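Local atomic coordinates of aminotransferase AspB (Helicobacter pylori 26695, PDB entry 3EZS), a protein that probably transfers amino groups between amino acids and 2-oxo acids with the help of pyridoxal 5'-phosphate, as a class I and II aminotransferase. Residues A[15-19]-A[320-324]; A[44-49]-A[267-271]; A[141-145]-A[167-171]; A[221-227]-A[241-246]. All blocks are in the same frame, centred on the assembly; numbering follows the deposited sequence. Where two conformers were deposited one is given.

Contact 1 of 4, residues A[15-19]-A[320-324]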
loop_
_atom_site.group_PDB
_atom_site.type_symbol
_atom_site.label_atom_id
_atom_site.label_comp_id
_atom_site.label_asym_id
_atom_site.label_seq_id
_atom_site.Cartn_x
_atom_site.Cartn_y
_atom_site.Cartn_z
ATOM N N LEU A 15 -8.688 -4.470 29.220
ATOM C CA LEU A 15 -9.007 -5.514 30.199
ATOM C C LEU A 15 -7.968 -5.615 31.342
ATOM O O LEU A 15 -8.325 -5.813 32.499
ATOM C CB LEU A 15 -9.085 -6.867 29.492
ATOM C CG LEU A 15 -9.438 -8.083 30.354
ATOM C CD1 LEU A 15 -10.905 -8.056 30.873
ATOM C CD2 LEU A 15 -9.148 -9.341 29.605
ATOM N N LEU A 16 -6.694 -5.487 31.001
ATOM C CA LEU A 16 -5.606 -5.656 31.967
ATOM C C LEU A 16 -5.068 -4.363 32.611
ATOM O O LEU A 16 -4.229 -4.432 33.505
ATOM C CB LEU A 16 -4.457 -6.409 31.276
ATOM C CG LEU A 16 -4.812 -7.735 30.594
ATOM C CD1 LEU A 16 -3.559 -8.387 29.912
ATOM C CD2 LEU A 16 -5.464 -8.695 31.589
ATOM N N LYS A 17 -5.577 -3.210 32.176
ATOM C CA LYS A 17 -5.131 -1.878 32.631
ATOM C C LYS A 17 -5.112 -1.685 34.152
ATOM O O LYS A 17 -4.188 -1.095 34.688
ATOM C CB LYS A 17 -6.001 -0.800 31.964
ATOM C CG LYS A 17 -5.524 0.632 32.143
ATOM C CD LYS A 17 -6.325 1.597 31.249
ATOM N N GLU A 18 -6.107 -2.214 34.849
ATOM C CA GLU A 18 -6.163 -2.073 36.298
ATOM C C GLU A 18 -5.351 -3.130 37.067
ATOM O O GLU A 18 -5.414 -3.157 38.304
ATOM C CB GLU A 18 -7.626 -2.102 36.758
ATOM C CG GLU A 18 -8.479 -0.998 36.133
ATOM C CD GLU A 18 -9.937 -1.017 36.591
ATOM O OE1 GLU A 18 -10.297 -1.870 37.439
ATOM O OE2 GLU A 18 -10.714 -0.165 36.096
ATOM N N ILE A 19 -4.591 -3.983 36.360
ATOM C CA ILE A 19 -3.825 -5.056 37.003
ATOM C C ILE A 19 -2.302 -4.852 36.976
ATOM O O ILE A 19 -1.725 -4.484 35.948
ATOM C CB ILE A 19 -4.129 -6.428 36.359
ATOM C CG1 ILE A 19 -5.626 -6.739 36.394
ATOM C CG2 ILE A 19 -3.364 -7.536 37.080
ATOM C CD1 ILE A 19 -5.997 -8.036 35.663
ATOM N N GLU A 320 -12.160 -13.867 29.319
ATOM C CA GLU A 320 -11.793 -12.580 29.911
ATOM C C GLU A 320 -11.302 -12.742 31.340
ATOM O O GLU A 320 -10.230 -12.257 31.699
ATOM C CB GLU A 320 -12.966 -11.592 29.862
ATOM C CG GLU A 320 -13.229 -10.947 28.484
ATOM C CD GLU A 320 -14.185 -9.754 28.606
ATOM O OE1 GLU A 320 -15.368 -9.964 28.973
ATOM O OE2 GLU A 320 -13.743 -8.605 28.350
ATOM N N ASN A 321 -12.089 -13.437 32.150
ATOM C CA ASN A 321 -11.717 -13.710 33.520
ATOM C C ASN A 321 -10.443 -14.533 33.672
ATOM O O ASN A 321 -9.653 -14.280 34.594
ATOM C CB ASN A 321 -12.870 -14.406 34.247
ATOM C CG ASN A 321 -14.048 -13.474 34.489
ATOM O OD1 ASN A 321 -13.962 -12.261 34.255
ATOM N ND2 ASN A 321 -15.144 -14.031 34.975
ATOM N N PHE A 322 -10.253 -15.514 32.791
ATOM C CA PHE A 322 -9.064 -16.359 32.821
ATOM C C PHE A 322 -7.834 -15.519 32.482
ATOM O O PHE A 322 -6.790 -15.675 33.095
ATOM C CB PHE A 322 -9.215 -17.526 31.831
ATOM C CG PHE A 322 -8.112 -18.552 31.903
ATOM C CD1 PHE A 322 -8.171 -19.590 32.811
ATOM C CD2 PHE A 322 -7.034 -18.499 31.036
ATOM C CE1 PHE A 322 -7.156 -20.542 32.876
ATOM C CE2 PHE A 322 -6.033 -19.452 31.079
ATOM C CZ PHE A 322 -6.087 -20.474 32.019
ATOM N N ALA A 323 -7.971 -14.631 31.503
ATOM C CA ALA A 323 -6.862 -13.755 31.101
ATOM C C ALA A 323 -6.430 -12.869 32.261
ATOM O O ALA A 323 -5.239 -12.716 32.476
ATOM C CB ALA A 323 -7.227 -12.888 29.880
ATOM N N LYS A 324 -7.405 -12.300 32.985
ATOM C CA LYS A 324 -7.161 -11.413 34.129
ATOM C C LYS A 324 -6.438 -12.129 35.238
ATOM O O LYS A 324 -5.452 -11.619 35.750
ATOM C CB LYS A 324 -8.477 -10.801 34.671
ATOM C CG LYS A 324 -8.865 -9.446 34.061
ATOM C CD LYS A 324 -10.385 -9.166 34.029
ATOM C CE LYS A 324 -11.134 -9.408 35.327
ATOM N NZ LYS A 324 -12.623 -9.363 35.124
#
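The end of a helix is laid here against the first turn of another. Residues 15-16 are still helical; a type I beta turn from Leu-16 to Ile-19, closed by Ile-19 N to Leu-16 O at 2.9 Å, then reverses the chain, so that Ile-19 comes back to face the helix. Residues 320-324 are helical throughout, with Lys-324 N hydrogen-bonded to Glu-320 O at 3.1 Å. The backbones come nearest at Leu-16 and Lys-324, whose CA atoms are 6.3 Å apart, so side chains fill the gap.

Leu-15 does most of the filling. Its CD2 lies 4.0 Å from Ala-323 CB and 3.7 Å from Glu-320 O, while its CD1 packs on the aliphatic part of Lys-324, 3.4 Å from CD. Ile-19 puts CD1 3.6 Å from Lys-324 CG, and Leu-16 CD2 stands 4.3 Å from Lys-324 CG. The lysine thus offers its methylenes to three apolar side chains, and its NZ reaches back over its own helix to a weak hydrogen bond with Asn-321 OD1 at 3.3 Å. Glu-320 OE2 is hydrogen-bonded to Tyr-339 OH, whose residue Leu-15 also touches; Pro-336 of strand 335-336 touches both Leu-15 and Ala-323.

This is apolar helix-to-helix packing near the surface, through which the N-terminal helix 8-16 rests on helix 319-330, beside the small antiparallel sheet of the C-terminal part of this aminotransferase fold.

Contact 2 of 4, residues A[44-49]-A[267-271]; sequences ALKNHT and AIQKA
This is close apolar packing of two helices at the subunit interface: the end of helix 39-46 and the turn after it lie on the start of helix 266-277. Residues 44-46 and 267-271 are helical. His-48 N is hydrogen-bonded to Leu-45 O (3.2 Å) at the helix end; a type I turn runs from Lys-46 to Thr-49. CA atoms pair at Ala-44 with Ala-271 (4.8 Å) and His-48 with Ala-267 (4.9 Å), a closeness the alanines permit. Ala-44 CB is 3.7 Å from Ala-271 CA, and Ala-267 CB lies 3.3 Å from His-48 O. Leu-45 (t, p) sets CD1 3.8 Å from Ala-267 CB and 3.9 Å from Ile-268 CD1. His-48 (m, chi2 -95°) takes a CH-pi contact over its ring face from Lys-270 (chi1 -93°, chi2 m), CG 3.6 Å from the centroid and 10° off the normal; Lys-270 NZ salt-bridges Glu-273. Leu-45 packs on Leu-52 of the second subunit and Ile-268 on its counterpart there, while in the same chain helix 62-76 borders Lys-270.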
loop_
_atom_site.group_PDB
_atom_site.type_symbol
_atom_site.label_atom_id
_atom_site.label_comp_id
_atom_site.label_asym_id
_atom_site.label_seq_id
_atom_site.Cartn_x
_atom_site.Cartn_y
_atom_site.Cartn_z
ATOM N N ALA A 44 20.939 -10.297 0.951
ATOM C CA ALA A 44 20.345 -9.997 -0.358
ATOM C C ALA A 44 19.915 -8.525 -0.380
ATOM O O ALA A 44 20.144 -7.824 -1.355
ATOM C CB ALA A 44 19.162 -10.911 -0.624
ATOM N N LEU A 45 19.303 -8.060 0.717
ATOM C CA LEU A 45 18.891 -6.658 0.839
ATOM C C LEU A 45 20.108 -5.745 0.776
ATOM O O LEU A 45 20.116 -4.792 -0.001
ATOM C CB LEU A 45 18.093 -6.417 2.128
ATOM C CG LEU A 45 17.658 -4.977 2.489
ATOM C CD1 LEU A 45 16.976 -4.252 1.338
ATOM C CD2 LEU A 45 16.748 -4.998 3.736
ATOM N N LYS A 46 21.135 -6.053 1.573
ATOM C CA LYS A 46 22.358 -5.245 1.608
ATOM C C LYS A 46 22.999 -5.136 0.258
ATOM O O LYS A 46 23.418 -4.053 -0.130
ATOM C CB LYS A 46 23.413 -5.797 2.581
ATOM C CG LYS A 46 23.008 -5.736 4.030
ATOM C CD LYS A 46 24.146 -6.062 5.020
ATOM C CE LYS A 46 23.535 -6.269 6.426
ATOM N NZ LYS A 46 24.492 -6.165 7.571
ATOM N N ASN A 47 23.050 -6.241 -0.476
ATOM C CA ASN A 47 23.749 -6.259 -1.766
ATOM C C ASN A 47 23.030 -5.600 -2.941
ATOM O O ASN A 47 23.622 -5.489 -4.017
ATOM C CB ASN A 47 24.152 -7.696 -2.142
ATOM C CG ASN A 47 25.161 -8.297 -1.167
ATOM O OD1 ASN A 47 25.961 -7.583 -0.560
ATOM N ND2 ASN A 47 25.122 -9.625 -1.017
ATOM N N HIS A 48 21.791 -5.128 -2.740
ATOM C CA HIS A 48 21.036 -4.479 -3.821
ATOM C C HIS A 48 20.542 -3.049 -3.531
ATOM O O HIS A 48 19.675 -2.538 -4.226
ATOM C CB HIS A 48 19.895 -5.412 -4.238
ATOM C CG HIS A 48 20.371 -6.644 -4.953
ATOM N ND1 HIS A 48 20.434 -6.724 -6.327
ATOM C CD2 HIS A 48 20.841 -7.827 -4.486
ATOM C CE1 HIS A 48 20.909 -7.910 -6.677
ATOM N NE2 HIS A 48 21.169 -8.596 -5.579
ATOM N N THR A 49 21.155 -2.375 -2.560
ATOM C CA THR A 49 20.721 -1.023 -2.163
ATOM C C THR A 49 20.822 0.014 -3.279
ATOM O O THR A 49 20.095 1.006 -3.265
ATOM C CB THR A 49 21.486 -0.517 -0.924
ATOM O OG1 THR A 49 22.887 -0.449 -1.222
ATOM C CG2 THR A 49 21.241 -1.453 0.282
ATOM N N ALA A 267 15.337 -3.566 -4.007
ATOM C CA ALA A 267 16.234 -4.227 -3.077
ATOM C C ALA A 267 15.437 -5.102 -2.122
ATOM O O ALA A 267 15.885 -6.201 -1.766
ATOM C CB ALA A 267 17.044 -3.198 -2.328
ATOM N N ILE A 268 14.263 -4.616 -1.687
ATOM C CA ILE A 268 13.387 -5.403 -0.822
ATOM C C ILE A 268 12.849 -6.616 -1.587
ATOM O O ILE A 268 12.757 -7.725 -1.038
ATOM C CB ILE A 268 12.193 -4.568 -0.280
ATOM C CG1 ILE A 268 12.659 -3.557 0.792
ATOM C CG2 ILE A 268 11.088 -5.489 0.281
ATOM C CD1 ILE A 268 13.164 -4.150 2.152
ATOM N N GLN A 269 12.501 -6.398 -2.855
ATOM C CA GLN A 269 12.017 -7.459 -3.726
ATOM C C GLN A 269 13.096 -8.520 -3.986
ATOM O O GLN A 269 12.764 -9.695 -4.106
ATOM C CB GLN A 269 11.546 -6.892 -5.048
ATOM C CG GLN A 269 10.434 -5.821 -4.961
ATOM C CD GLN A 269 9.851 -5.501 -6.317
ATOM O OE1 GLN A 269 9.644 -6.410 -7.119
ATOM N NE2 GLN A 269 9.565 -4.216 -6.580
ATOM N N LYS A 270 14.374 -8.128 -4.093
ATOM C CA LYS A 270 15.457 -9.134 -4.249
ATOM C C LYS A 270 15.557 -10.025 -3.023
ATOM O O LYS A 270 15.729 -11.243 -3.157
ATOM C CB LYS A 270 16.855 -8.519 -4.513
ATOM C CG LYS A 270 17.237 -8.372 -5.966
ATOM C CD LYS A 270 17.344 -9.723 -6.714
ATOM C CE LYS A 270 17.391 -9.515 -8.238
ATOM N NZ LYS A 270 16.914 -10.720 -9.000
ATOM N N ALA A 271 15.507 -9.414 -1.831
ATOM C CA ALA A 271 15.532 -10.182 -0.572
ATOM C C ALA A 271 14.285 -11.093 -0.458
ATOM O O ALA A 271 14.372 -12.241 0.021
ATOM C CB ALA A 271 15.662 -9.249 0.648
#

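Contact 3 of 4, residues A[141-145]-A[167-171]. With EDO (1,2-ethanediol), chain D.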
loop_
_atom_site.group_PDB
_atom_site.type_symbol
_atom_site.label_atom_id
_atom_site.label_comp_id
_atom_site.label_asym_id
_atom_site.label_seq_id
_atom_site.Cartn_x
_atom_site.Cartn_y
_atom_site.Cartn_z
ATOM N N ASN A 141 -19.727 -28.670 15.997
ATOM C CA ASN A 141 -19.545 -29.408 14.754
ATOM C C ASN A 141 -18.068 -29.488 14.351
ATOM O O ASN A 141 -17.753 -29.496 13.158
ATOM C CB ASN A 141 -20.411 -28.829 13.624
ATOM C CG ASN A 141 -19.920 -27.485 13.133
ATOM O OD1 ASN A 141 -19.073 -26.834 13.771
ATOM N ND2 ASN A 141 -20.428 -27.072 11.967
ATOM N N ASP A 142 -17.192 -29.564 15.353
ATOM C CA ASP A 142 -15.755 -29.628 15.150
ATOM C C ASP A 142 -15.270 -28.454 14.309
ATOM O O ASP A 142 -14.593 -28.625 13.294
ATOM C CB ASP A 142 -15.346 -30.993 14.566
ATOM C CG ASP A 142 -15.643 -32.138 15.516
ATOM O OD1 ASP A 142 -15.726 -31.889 16.735
ATOM O OD2 ASP A 142 -15.800 -33.284 15.056
ATOM N N PHE A 143 -15.637 -27.254 14.773
ATOM C CA PHE A 143 -15.258 -25.967 14.172
ATOM C C PHE A 143 -15.346 -25.939 12.643
ATOM O O PHE A 143 -14.409 -25.537 11.955
ATOM C CB PHE A 143 -13.860 -25.557 14.676
ATOM C CG PHE A 143 -13.732 -25.592 16.185
ATOM C CD1 PHE A 143 -14.041 -24.484 16.951
ATOM C CD2 PHE A 143 -13.362 -26.760 16.837
ATOM C CE1 PHE A 143 -13.965 -24.529 18.337
ATOM C CE2 PHE A 143 -13.282 -26.810 18.223
ATOM C CZ PHE A 143 -13.586 -25.689 18.975
ATOM N N THR A 144 -16.507 -26.342 12.125
ATOM C CA THR A 144 -16.740 -26.392 10.694
ATOM C C THR A 144 -17.684 -25.261 10.226
ATOM O O THR A 144 -18.811 -25.140 10.708
ATOM C CB THR A 144 -17.338 -27.724 10.310
ATOM O OG1 THR A 144 -16.537 -28.770 10.864
ATOM C CG2 THR A 144 -17.432 -27.872 8.775
ATOM N N PRO A 145 -17.231 -24.448 9.264
ATOM C CA PRO A 145 -18.101 -23.405 8.779
ATOM C C PRO A 145 -19.088 -23.933 7.743
ATOM O O PRO A 145 -18.732 -24.824 6.957
ATOM C CB PRO A 145 -17.137 -22.438 8.099
ATOM C CG PRO A 145 -16.077 -23.306 7.563
ATOM C CD PRO A 145 -15.940 -24.462 8.546
ATOM N N THR A 167 -8.529 -20.719 15.583
ATOM C CA THR A 167 -8.814 -22.091 16.022
ATOM C C THR A 167 -7.840 -23.162 15.554
ATOM O O THR A 167 -7.815 -24.257 16.112
ATOM C CB THR A 167 -10.206 -22.543 15.539
ATOM O OG1 THR A 167 -10.200 -22.661 14.115
ATOM C CG2 THR A 167 -11.335 -21.584 15.997
ATOM N N GLY A 168 -7.075 -22.872 14.501
ATOM C CA GLY A 168 -6.198 -23.860 13.903
ATOM C C GLY A 168 -6.917 -24.820 12.959
ATOM O O GLY A 168 -6.263 -25.613 12.272
ATOM N N ARG A 169 -8.251 -24.769 12.914
ATOM C CA ARG A 169 -9.031 -25.662 12.063
ATOM C C ARG A 169 -8.597 -25.561 10.619
ATOM O O ARG A 169 -8.522 -24.458 10.065
ATOM C CB ARG A 169 -10.518 -25.338 12.158
ATOM C CG ARG A 169 -11.436 -26.214 11.270
ATOM C CD ARG A 169 -11.464 -27.683 11.698
ATOM N NE ARG A 169 -12.659 -28.364 11.167
ATOM C CZ ARG A 169 -12.765 -28.949 9.975
ATOM N NH1 ARG A 169 -11.763 -28.965 9.115
ATOM N NH2 ARG A 169 -13.909 -29.513 9.630
ATOM N N THR A 170 -8.327 -26.728 10.028
ATOM C CA THR A 170 -7.842 -26.838 8.659
ATOM C C THR A 170 -8.790 -27.733 7.855
ATOM O O THR A 170 -9.091 -28.850 8.246
ATOM C CB THR A 170 -6.371 -27.368 8.638
ATOM O OG1 THR A 170 -5.530 -26.385 9.242
ATOM C CG2 THR A 170 -5.844 -27.626 7.223
ATOM N N LEU A 171 -9.261 -27.218 6.737
ATOM C CA LEU A 171 -10.179 -27.940 5.875
ATOM C C LEU A 171 -9.425 -28.960 5.031
ATOM O O LEU A 171 -8.347 -28.672 4.498
ATOM C CB LEU A 171 -10.908 -26.962 4.965
ATOM C CG LEU A 171 -11.797 -25.891 5.631
ATOM C CD1 LEU A 171 -12.384 -24.983 4.568
ATOM C CD2 LEU A 171 -12.911 -26.510 6.472
HETATM C C1 EDO D . -11.711 -23.366 9.005
HETATM O O1 EDO D . -10.571 -23.723 8.207
HETATM C C2 EDO D . -12.558 -22.368 8.229
HETATM O O2 EDO D . -11.745 -21.348 7.679
#
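Arg-169 reaches across and fixes the 141-145 loop with two hydrogen bonds near its guanidinium plane: NE to Asp-142 O at 2.9 Å and NH2 to Thr-144 OG1 at 3.0 Å. NH2 also salt-bridges Glu-175, and NH1 makes a weak hydrogen bond to Thr-170 O at 2.8 Å.

The loop it grips is ordered from within. Asn-141 OD1 accepts from Thr-144 N at 3.1 Å, an Asx motif, and Asn-141 ND2 gives to Thr-144 O at 2.8 Å. Thr-144 OG1 donates to Asn-141 O at 2.7 Å while receiving from the arginine. Thr-167 OG1 accepts from Arg-169 N at 3.1 Å in an ST turn and is also hydrogen-bonded to Asn-164 OD1, and Gly-168 takes a positive phi where a CB would jam against the preceding carbonyl.

Around this polar centre lie apolar contacts. Phe-143 CD1 is 4.1 Å from Thr-167 CG2, its CB is 4.2 Å from Arg-169 CB, and Pro-145 CD lies 4.2 Å from Leu-171 CD2. Tyr-306 touches both Phe-143 and Arg-169. An ethanediol, probably from the crystallisation liquor, donates from O1 to Arg-169 O at 2.9 Å.

The irregular loops after strands 131-136 and 157-160, at 73° to each other, are therefore joined chiefly through one arginine, which bonds a backbone carbonyl and a threonine hydroxyl of the first and balances its charge on Glu-175 of helix 173-186, to which the second leads.

Contact 4 of 4, residues A[221-227]-A[241-246]; sequences KNVLVIH and GFIAGD
Two antiparallel strands, 223-227 and 241-245, pair inside the large mixed sheet of the aminotransferase fold; their axes are 4.6 Å apart at 159°. Val-225 with Ala-244 and His-227 with Phe-242 are hydrogen-bonded pairs: Val-225 N to Ala-244 O 2.9 Å, Ala-244 N to Val-225 O 3.0 Å, His-227 N to Phe-242 O 2.8 Å, Phe-242 N to His-227 O 3.0 Å. Leu-224 with Gly-245 and Ile-226 with Ile-243 are non-hydrogen-bonded.

One face carries Val-225 (m), Ala-244, His-227 (m, chi2 -106°) and Phe-242 (p, chi2 85°). Val-225 CG2 meets Ala-244 CB at 4.1 Å. The p rotamer sets the Phe-242 ring face against His-227 CB, a CH-pi contact 3.6 Å from the centroid and 18° off the normal; the rings are nearly parallel (10°) but barely overlap. The other carries Ile-226 (m, t) and Ile-243 (t, t), Ile-226 CG1 4.0 Å from Ile-243 CD1, and packs on helix 92-102. Leu-224 (m, chi2 off-well at 143°) has CD2 4.1 Å from Ile-243 CG1. At Gly-245 (phi 147°) a side chain would strike O of Val-223 (t). Asp-246 N bonds Val-223 O at 2.9 Å; its side chain (t) N-caps helix 247-257 through OD1, while OD2 accepts from Asn-222 N at 2.7 Å.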
loop_
_atom_site.group_PDB
_atom_site.type_symbol
_atom_site.label_atom_id
_atom_site.label_comp_id
_atom_site.label_asym_id
_atom_site.label_seq_id
_atom_site.Cartn_x
_atom_site.Cartn_y
_atom_site.Cartn_z
ATOM N N LYS A 221 -11.539 -20.891 -11.970
ATOM C CA LYS A 221 -12.685 -19.991 -12.105
ATOM C C LYS A 221 -13.340 -19.739 -10.745
ATOM O O LYS A 221 -13.600 -20.700 -9.998
ATOM C CB LYS A 221 -13.730 -20.591 -13.049
ATOM C CG LYS A 221 -14.996 -19.747 -13.217
ATOM C CD LYS A 221 -15.912 -20.325 -14.300
ATOM C CE LYS A 221 -17.163 -19.460 -14.554
ATOM N NZ LYS A 221 -18.164 -19.499 -13.441
ATOM N N ASN A 222 -13.587 -18.455 -10.449
ATOM C CA ASN A 222 -14.189 -17.979 -9.203
ATOM C C ASN A 222 -13.353 -18.205 -7.921
ATOM O O ASN A 222 -13.825 -17.896 -6.817
ATOM C CB ASN A 222 -15.583 -18.598 -8.990
ATOM C CG ASN A 222 -16.637 -18.026 -9.914
ATOM O OD1 ASN A 222 -16.331 -17.428 -10.937
ATOM N ND2 ASN A 222 -17.896 -18.192 -9.530
ATOM N N VAL A 223 -12.127 -18.699 -8.058
ATOM C CA VAL A 223 -11.334 -19.100 -6.884
ATOM C C VAL A 223 -9.945 -18.458 -6.839
ATOM O O VAL A 223 -9.240 -18.367 -7.862
ATOM C CB VAL A 223 -11.224 -20.640 -6.825
ATOM C CG1 VAL A 223 -10.372 -21.106 -5.635
ATOM C CG2 VAL A 223 -12.632 -21.281 -6.776
ATOM N N LEU A 224 -9.567 -18.035 -5.630
ATOM C CA LEU A 224 -8.310 -17.353 -5.353
ATOM C C LEU A 224 -7.778 -17.725 -3.961
ATOM O O LEU A 224 -8.539 -18.037 -3.057
ATOM C CB LEU A 224 -8.515 -15.830 -5.416
ATOM C CG LEU A 224 -8.982 -15.246 -6.765
ATOM C CD1 LEU A 224 -9.925 -14.121 -6.552
ATOM C CD2 LEU A 224 -7.834 -14.864 -7.684
ATOM N N VAL A 225 -6.460 -17.717 -3.823
ATOM C CA VAL A 225 -5.782 -18.027 -2.572
ATOM C C VAL A 225 -4.812 -16.879 -2.336
ATOM O O VAL A 225 -4.250 -16.337 -3.277
ATOM C CB VAL A 225 -5.032 -19.399 -2.611
ATOM C CG1 VAL A 225 -6.013 -20.594 -2.779
ATOM C CG2 VAL A 225 -3.971 -19.421 -3.709
ATOM N N ILE A 226 -4.628 -16.511 -1.081
ATOM C CA ILE A 226 -3.778 -15.394 -0.687
ATOM C C ILE A 226 -2.652 -15.917 0.214
ATOM O O ILE A 226 -2.907 -16.602 1.190
ATOM C CB ILE A 226 -4.630 -14.303 0.022
ATOM C CG1 ILE A 226 -5.591 -13.675 -0.987
ATOM C CG2 ILE A 226 -3.728 -13.220 0.677
ATOM C CD1 ILE A 226 -6.513 -12.584 -0.424
ATOM N N HIS A 227 -1.410 -15.601 -0.136
ATOM C CA HIS A 227 -0.237 -16.070 0.611
ATOM C C HIS A 227 0.609 -14.908 1.088
ATOM O O HIS A 227 0.489 -13.794 0.575
ATOM C CB HIS A 227 0.586 -17.043 -0.246
ATOM C CG HIS A 227 -0.069 -18.381 -0.438
ATOM N ND1 HIS A 227 0.362 -19.521 0.209
ATOM C CD2 HIS A 227 -1.138 -18.756 -1.188
ATOM C CE1 HIS A 227 -0.396 -20.545 -0.148
ATOM N NE2 HIS A 227 -1.317 -20.112 -0.995
ATOM N N GLY A 241 3.835 -10.921 -0.380
ATOM C CA GLY A 241 2.770 -11.898 -0.466
ATOM C C GLY A 241 2.361 -11.998 -1.915
ATOM O O GLY A 241 3.001 -11.405 -2.797
ATOM N N PHE A 242 1.324 -12.790 -2.154
ATOM C CA PHE A 242 0.757 -12.942 -3.473
ATOM C C PHE A 242 -0.684 -13.423 -3.397
ATOM O O PHE A 242 -1.183 -13.825 -2.334
ATOM C CB PHE A 242 1.620 -13.842 -4.391
ATOM C CG PHE A 242 1.735 -15.300 -3.967
ATOM C CD1 PHE A 242 0.762 -16.231 -4.333
ATOM C CD2 PHE A 242 2.860 -15.752 -3.290
ATOM C CE1 PHE A 242 0.880 -17.577 -3.967
ATOM C CE2 PHE A 242 2.986 -17.089 -2.931
ATOM C CZ PHE A 242 1.994 -18.002 -3.276
ATOM N N ILE A 243 -1.344 -13.315 -4.536
ATOM C CA ILE A 243 -2.694 -13.807 -4.744
ATOM C C ILE A 243 -2.634 -14.599 -6.054
ATOM O O ILE A 243 -2.104 -14.111 -7.057
ATOM C CB ILE A 243 -3.754 -12.696 -4.775
ATOM C CG1 ILE A 243 -5.144 -13.308 -4.968
ATOM C CG2 ILE A 243 -3.449 -11.659 -5.852
ATOM C CD1 ILE A 243 -6.256 -12.351 -4.671
ATOM N N ALA A 244 -3.150 -15.831 -6.014
ATOM C CA ALA A 244 -3.129 -16.735 -7.147
ATOM C C ALA A 244 -4.503 -17.367 -7.386
ATOM O O ALA A 244 -5.269 -17.604 -6.438
ATOM C CB ALA A 244 -2.070 -17.822 -6.914
ATOM N N GLY A 245 -4.820 -17.620 -8.654
ATOM C CA GLY A 245 -6.100 -18.233 -9.012
ATOM C C GLY A 245 -6.648 -17.753 -10.343
ATOM O O GLY A 245 -5.894 -17.619 -11.303
ATOM N N ASP A 246 -7.955 -17.492 -10.361
ATOM C CA ASP A 246 -8.735 -17.049 -11.548
ATOM C C ASP A 246 -8.027 -15.953 -12.341
ATOM O O ASP A 246 -7.991 -14.800 -11.910
ATOM C CB ASP A 246 -10.111 -16.546 -11.098
ATOM C CG ASP A 246 -11.108 -16.399 -12.240
ATOM O OD1 ASP A 246 -10.735 -16.027 -13.372
ATOM O OD2 ASP A 246 -12.306 -16.616 -11.958
#

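In the fold
From the N terminus, helix 8-16 leads into contact 1, whose partner lies some 300 residues later, so that contact closes the widest loop and encloses the other three. Helix 39-46 follows and opens contact 2, closed at helix 266-277; contacts 3 and 4 nest within it. They come in series: contact 3 joins the loop after strand 131-136 to the one after strand 157-160, then contact 4 pairs two strands of the large sheet. None cross. Contact 1 ties the N-terminal helix to the C-terminal part, its centre about 39 Å from that of contact 4; contact 2 comes within about 9 Å of contact 4 between nearest atoms, without touching.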